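Local structure of VompD (Bartonella quintana, 4LGO) at residues A45-K56 with F67-V75. The protein is a trimeric autotransporter adhesin of the outer membrane that probably mediates attachment to host surfaces, and this chain is its N-terminal domain 1. Residues are numbered along the deposited sequence; the frame is centred on the assembly and turned at random.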
ATOM      1  N   ALA A  45      -6.326  -1.334 -14.315  1.00 25.44           N
ATOM      2  CA  ALA A  45      -6.303  -2.419 -13.315  1.00 26.85           C
ATOM      3  C   ALA A  45      -7.660  -3.126 -13.321  1.00 30.19           C
ATOM      4  O   ALA A  45      -7.731  -4.318 -13.062  1.00 31.30           O
ATOM      5  CB  ALA A  45      -5.996  -1.875 -11.920  1.00 25.99           C
ATOM      6  N   GLU A  46      -8.719  -2.374 -13.593  1.00 33.41           N
ATOM      7  CA  GLU A  46     -10.081  -2.905 -13.618  1.00 39.51           C
ATOM      8  C   GLU A  46     -10.649  -2.737 -15.027  1.00 41.43           C
ATOM      9  O   GLU A  46     -10.858  -1.609 -15.471  1.00 38.66           O
ATOM     10  CB  GLU A  46     -10.947  -2.128 -12.644  1.00 43.73           C
ATOM     11  CG  GLU A  46     -10.897  -2.601 -11.216  1.00 46.33           C
ATOM     12  CD  GLU A  46     -12.148  -2.181 -10.466  1.00 51.39           C
ATOM     13  OE1 GLU A  46     -12.531  -0.991 -10.552  1.00 52.92           O
ATOM     14  OE2 GLU A  46     -12.763  -3.047  -9.804  1.00 57.57           O
ATOM     15  N   GLU A  47     -10.872  -3.868 -15.704  1.00 47.09           N
ATOM     16  CA  GLU A  47     -11.320  -3.948 -17.123  1.00 52.86           C
ATOM     17  C   GLU A  47     -12.065  -2.755 -17.720  1.00 56.95           C
ATOM     18  O   GLU A  47     -11.662  -2.217 -18.764  1.00 61.29           O
ATOM     19  CB  GLU A  47     -12.217  -5.180 -17.309  1.00 55.53           C
ATOM     20  N   GLY A  48     -13.171  -2.373 -17.084  1.00 58.45           N
ATOM     21  CA  GLY A  48     -14.068  -1.352 -17.640  1.00 59.00           C
ATOM     22  C   GLY A  48     -13.957   0.033 -17.023  1.00 57.41           C
ATOM     23  O   GLY A  48     -14.694   0.939 -17.409  1.00 58.77           O
ATOM     24  N   ASN A  49     -13.025   0.193 -16.078  1.00 51.52           N
ATOM     25  CA  ASN A  49     -12.889   1.408 -15.288  1.00 48.83           C
ATOM     26  C   ASN A  49     -11.720   2.221 -15.822  1.00 47.55           C
ATOM     27  O   ASN A  49     -10.533   1.917 -15.561  1.00 41.22           O
ATOM     28  CB  ASN A  49     -12.659   1.050 -13.808  1.00 48.18           C
ATOM     29  CG  ASN A  49     -12.574   2.269 -12.903  1.00 46.76           C
ATOM     30  OD1 ASN A  49     -12.587   3.402 -13.367  1.00 46.81           O
ATOM     31  ND2 ASN A  49     -12.503   2.031 -11.591  1.00 45.37           N
ATOM     32  N   GLU A  50     -12.067   3.260 -16.568  1.00 45.74           N
ATOM     33  CA  GLU A  50     -11.094   4.181 -17.146  1.00 45.54           C
ATOM     34  C   GLU A  50     -10.231   4.879 -16.102  1.00 41.00           C
ATOM     35  O   GLU A  50      -9.087   5.266 -16.390  1.00 40.75           O
ATOM     36  CB  GLU A  50     -11.823   5.237 -18.002  1.00 50.90           C
ATOM     37  CG  GLU A  50     -10.952   5.839 -19.091  1.00 53.28           C
ATOM     38  CD  GLU A  50     -10.479   4.816 -20.107  1.00 54.27           C
ATOM     39  OE1 GLU A  50     -11.170   3.775 -20.297  1.00 57.71           O
ATOM     40  OE2 GLU A  50      -9.416   5.057 -20.713  1.00 55.44           O
ATOM     41  N   ASP A  51     -10.757   5.022 -14.886  1.00 39.23           N
ATOM     42  CA  ASP A  51     -10.037   5.689 -13.813  1.00 37.38           C
ATOM     43  C   ASP A  51      -9.128   4.734 -13.003  1.00 32.37           C
ATOM     44  O   ASP A  51      -8.639   5.113 -11.951  1.00 32.16           O
ATOM     45  CB  ASP A  51     -11.021   6.366 -12.862  1.00 40.31           C
ATOM     46  CG  ASP A  51     -11.875   7.425 -13.552  1.00 45.12           C
ATOM     47  OD1 ASP A  51     -11.532   7.845 -14.687  1.00 47.91           O
ATOM     48  OD2 ASP A  51     -12.893   7.824 -12.955  1.00 49.66           O
ATOM     49  N   SER A  52      -8.905   3.517 -13.493  1.00 29.63           N
ATOM     50  CA  SER A  52      -8.129   2.531 -12.750  1.00 26.44           C
ATOM     51  C   SER A  52      -6.709   2.258 -13.299  1.00 24.00           C
ATOM     52  O   SER A  52      -6.155   1.196 -13.036  1.00 22.16           O
ATOM     53  CB  SER A  52      -8.902   1.217 -12.686  1.00 26.72           C
ATOM     54  OG  SER A  52      -8.891   0.571 -13.953  1.00 27.16           O
ATOM     55  N   LYS A  53      -6.099   3.200 -14.018  1.00 23.17           N
ATOM     56  CA  LYS A  53      -4.718   2.995 -14.515  1.00 22.75           C
ATOM     57  C   LYS A  53      -3.745   3.338 -13.388  1.00 20.68           C
ATOM     58  O   LYS A  53      -3.643   4.502 -12.991  1.00 20.58           O
ATOM     59  CB  LYS A  53      -4.447   3.887 -15.753  1.00 25.55           C
ATOM     60  CG  LYS A  53      -5.426   3.633 -16.881  1.00 27.52           C
ATOM     61  CD  LYS A  53      -5.253   4.609 -18.051  1.00 30.97           C
ATOM     62  CE  LYS A  53      -6.479   4.544 -18.949  1.00 34.97           C
ATOM     63  NZ  LYS A  53      -6.274   5.367 -20.172  1.00 37.89           N
ATOM     64  N   ASN A  54      -3.070   2.322 -12.847  1.00 18.03           N
ATOM     65  CA  ASN A  54      -2.186   2.498 -11.728  1.00 16.96           C
ATOM     66  C   ASN A  54      -1.050   3.460 -12.006  1.00 17.08           C
ATOM     67  O   ASN A  54      -0.690   4.217 -11.111  1.00 17.67           O
ATOM     68  CB  ASN A  54      -1.570   1.165 -11.286  1.00 15.47           C
ATOM     69  CG  ASN A  54      -2.506   0.305 -10.487  1.00 16.20           C
ATOM     70  OD1 ASN A  54      -3.388   0.794  -9.806  1.00 16.42           O
ATOM     71  ND2 ASN A  54      -2.327  -1.018 -10.586  1.00 15.54           N
ATOM     72  N   ILE A  55      -0.505   3.408 -13.219  1.00 16.56           N
ATOM     73  CA  ILE A  55       0.529   4.331 -13.665  1.00 17.13           C
ATOM     74  C   ILE A  55      -0.138   5.443 -14.472  1.00 18.79           C
ATOM     75  O   ILE A  55      -0.776   5.193 -15.502  1.00 18.62           O
ATOM     76  CB  ILE A  55       1.636   3.664 -14.500  1.00 16.91           C
ATOM     77  CG1 ILE A  55       2.188   2.428 -13.794  1.00 16.39           C
ATOM     78  CG2 ILE A  55       2.725   4.683 -14.836  1.00 16.82           C
ATOM     79  CD1 ILE A  55       2.911   2.694 -12.493  1.00 16.60           C
ATOM     80  N   LYS A  56      -0.029   6.656 -13.938  1.00 20.28           N
ATOM     81  CA  LYS A  56      -0.644   7.850 -14.527  1.00 21.97           C
ATOM     82  C   LYS A  56       0.393   8.547 -15.381  1.00 22.08           C
ATOM     83  O   LYS A  56       1.381   9.095 -14.850  1.00 22.54           O
ATOM     84  CB  LYS A  56      -1.118   8.797 -13.431  1.00 24.08           C
ATOM     85  CG  LYS A  56      -1.731  10.109 -13.908  1.00 27.53           C
ATOM     86  CD  LYS A  56      -1.981  11.038 -12.715  1.00 30.21           C
ATOM     87  CE  LYS A  56      -2.139  12.507 -13.113  1.00 34.83           C
ATOM     88  NZ  LYS A  56      -0.847  13.271 -13.240  1.00 36.07           N
ATOM     89  N   PHE A  67       5.170  11.052 -15.280  1.00 24.94           N
ATOM     90  CA  PHE A  67       4.841   9.730 -14.718  1.00 23.30           C
ATOM     91  C   PHE A  67       4.558   9.866 -13.235  1.00 23.38           C
ATOM     92  O   PHE A  67       5.358  10.451 -12.506  1.00 24.37           O
ATOM     93  CB  PHE A  67       6.014   8.750 -14.868  1.00 22.71           C
ATOM     94  CG  PHE A  67       6.314   8.339 -16.291  1.00 22.41           C
ATOM     95  CD1 PHE A  67       7.039   9.183 -17.131  1.00 23.65           C
ATOM     96  CD2 PHE A  67       5.833   7.149 -16.803  1.00 21.50           C
ATOM     97  CE1 PHE A  67       7.300   8.821 -18.436  1.00 23.25           C
ATOM     98  CE2 PHE A  67       6.113   6.769 -18.109  1.00 21.46           C
ATOM     99  CZ  PHE A  67       6.851   7.603 -18.923  1.00 22.04           C
ATOM    100  N   ASP A  68       3.440   9.295 -12.793  1.00 22.90           N
ATOM    101  CA  ASP A  68       3.049   9.311 -11.387  1.00 22.67           C
ATOM    102  C   ASP A  68       2.242   8.067 -11.117  1.00 20.97           C
ATOM    103  O   ASP A  68       1.959   7.280 -12.028  1.00 19.75           O
ATOM    104  CB  ASP A  68       2.224  10.573 -11.066  1.00 24.63           C
ATOM    105  CG  ASP A  68       2.205  10.931  -9.560  1.00 25.53           C
ATOM    106  OD1 ASP A  68       2.784  10.220  -8.716  1.00 24.71           O
ATOM    107  OD2 ASP A  68       1.677  12.006  -9.228  1.00 27.61           O
ATOM    108  N   LEU A  69       1.914   7.854  -9.850  1.00 20.60           N
ATOM    109  CA  LEU A  69       0.888   6.882  -9.487  1.00 19.39           C
ATOM    110  C   LEU A  69      -0.467   7.546  -9.514  1.00 20.14           C
ATOM    111  O   LEU A  69      -0.604   8.730  -9.224  1.00 21.21           O
ATOM    112  CB  LEU A  69       1.087   6.335  -8.073  1.00 18.93           C
ATOM    113  CG  LEU A  69       2.323   5.462  -7.884  1.00 18.05           C
ATOM    114  CD1 LEU A  69       2.501   5.078  -6.402  1.00 17.64           C
ATOM    115  CD2 LEU A  69       2.297   4.222  -8.773  1.00 17.15           C
ATOM    116  N   ASN A  70      -1.457   6.760  -9.888  1.00 19.91           N
ATOM    117  CA  ASN A  70      -2.855   7.069  -9.620  1.00 20.67           C
ATOM    118  C   ASN A  70      -3.017   7.393  -8.142  1.00 21.23           C
ATOM    119  O   ASN A  70      -2.350   6.814  -7.292  1.00 20.15           O
ATOM    120  CB  ASN A  70      -3.715   5.854 -10.051  1.00 20.10           C
ATOM    121  CG  ASN A  70      -5.218   6.146 -10.128  1.00 21.50           C
ATOM    122  OD1 ASN A  70      -5.805   6.814  -9.262  1.00 22.64           O
ATOM    123  ND2 ASN A  70      -5.859   5.589 -11.153  1.00 22.08           N
ATOM    124  N   ASP A  71      -3.955   8.290  -7.819  1.00 22.77           N
ATOM    125  CA  ASP A  71      -4.320   8.535  -6.424  1.00 23.31           C
ATOM    126  C   ASP A  71      -4.779   7.253  -5.704  1.00 21.21           C
ATOM    127  O   ASP A  71      -4.565   7.111  -4.498  1.00 20.51           O
ATOM    128  CB  ASP A  71      -5.450   9.572  -6.332  1.00 26.11           C
ATOM    129  CG  ASP A  71      -4.963  11.004  -6.499  1.00 29.21           C
ATOM    130  OD1 ASP A  71      -3.740  11.265  -6.501  1.00 30.80           O
ATOM    131  OD2 ASP A  71      -5.834  11.878  -6.644  1.00 32.77           O
ATOM    132  N   ILE A  72      -5.406   6.362  -6.465  1.00 20.69           N
ATOM    133  CA  ILE A  72      -5.869   5.045  -5.999  1.00 19.79           C
ATOM    134  C   ILE A  72      -5.100   3.999  -6.785  1.00 18.56           C
ATOM    135  O   ILE A  72      -5.192   3.940  -8.001  1.00 18.50           O
ATOM    136  CB  ILE A  72      -7.408   4.871  -6.212  1.00 21.06           C
ATOM    137  CG1 ILE A  72      -8.171   5.989  -5.498  1.00 23.24           C
ATOM    138  CG2 ILE A  72      -7.907   3.502  -5.758  1.00 20.03           C
ATOM    139  CD1 ILE A  72      -9.653   6.009  -5.813  1.00 24.97           C
ATOM    140  N   ILE A  73      -4.301   3.185  -6.088  1.00 16.90           N
ATOM    141  CA  ILE A  73      -3.633   2.066  -6.730  1.00 16.14           C
ATOM    142  C   ILE A  73      -4.262   0.745  -6.301  1.00 15.69           C
ATOM    143  O   ILE A  73      -4.711   0.598  -5.160  1.00 15.80           O
ATOM    144  CB  ILE A  73      -2.096   2.053  -6.509  1.00 15.82           C
ATOM    145  CG1 ILE A  73      -1.699   1.982  -5.013  1.00 15.86           C
ATOM    146  CG2 ILE A  73      -1.461   3.261  -7.203  1.00 16.41           C
ATOM    147  CD1 ILE A  73      -0.224   1.698  -4.790  1.00 16.40           C
ATOM    148  N   ARG A  74      -4.312  -0.177  -7.256  1.00 15.60           N
ATOM    149  CA  ARG A  74      -4.946  -1.481  -7.111  1.00 16.20           C
ATOM    150  C   ARG A  74      -3.882  -2.551  -7.349  1.00 15.97           C
ATOM    151  O   ARG A  74      -3.319  -2.681  -8.459  1.00 15.83           O
ATOM    152  CB  ARG A  74      -6.153  -1.598  -8.092  1.00 17.88           C
ATOM    153  CG  ARG A  74      -7.362  -0.768  -7.697  1.00 19.52           C
ATOM    154  CD  ARG A  74      -8.355  -0.647  -8.859  1.00 21.62           C
ATOM    155  NE  ARG A  74      -9.561   0.109  -8.491  1.00 23.42           N
ATOM    156  CZ  ARG A  74      -9.710   1.433  -8.589  1.00 25.10           C
ATOM    157  NH1 ARG A  74      -8.759   2.199  -9.081  1.00 24.58           N
ATOM    158  NH2 ARG A  74     -10.876   1.993  -8.225  1.00 27.28           N
ATOM    159  N   VAL A  75      -3.598  -3.313  -6.299  1.00 15.79           N
ATOM    160  CA  VAL A  75      -2.561  -4.340  -6.337  1.00 15.82           C
ATOM    161  C   VAL A  75      -3.091  -5.585  -5.630  1.00 15.93           C
ATOM    162  O   VAL A  75      -4.210  -5.595  -5.105  1.00 16.72           O
ATOM    163  CB  VAL A  75      -1.239  -3.847  -5.652  1.00 15.84           C
ATOM    164  CG1 VAL A  75      -0.692  -2.596  -6.361  1.00 16.90           C
ATOM    165  CG2 VAL A  75      -1.444  -3.589  -4.168  1.00 16.41           C
TER
HETATM  166  O   HOH W   1      -9.638   5.030  -9.203  1.00 34.66           O
HETATM  167  O   HOH W   2      -6.044   2.062  -9.930  1.00 23.83           O
HETATM  168  O   HOH W   3      -0.042  13.407 -10.506  1.00 41.69           O
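With CG turned anti to the carbonyl carbon (chi1 -77°), Asn54 lays its amide against the backbone of Arg74, while Asn70, its CG opposite the backbone N (chi1 -167°), points its amide at the carbonyls of Asp51 and Lys53. The Asn54 amide pairs with the main chain of Arg74 as a neighbouring strand's peptide could: OD1 accepts from Arg74 N at 2.9 Å and ND2 donates to Arg74 O at 2.9 Å. Asn70 spends both N-H groups of ND2, on Asp51 O (2.9 Å) and Lys53 O (3.1 Å), each in its amide plane, and its OD1 closes an Asx turn onto Ile72 N. Asparagine suits both places, offering donor and acceptor on one short side chain. On the hairpin side, Lys56 and Asp68 form an antiparallel hydrogen-bonded pair, Lys56 N to Asp68 O 2.8 Å and Asp68 N back to Lys56 O. The long Arg74 chain runs along the loop 45-52; its flat guanidinium takes Ser52 CB and Asn49 ND2 over one face, and its edge holds two waters, one bridging to Asp51 O, the other to Asn54 OD1 and Ile72 O. Glu46 OE1 adds a long charge contact with Arg74 NE (3.8 Å), out of the guanidinium plane. Two side-chain amides thus fasten loop to strand much as main chain would, and Asn54 ND2, bonding Asp68 OD1 of the third subunit, alone of them extends the link into the trimer.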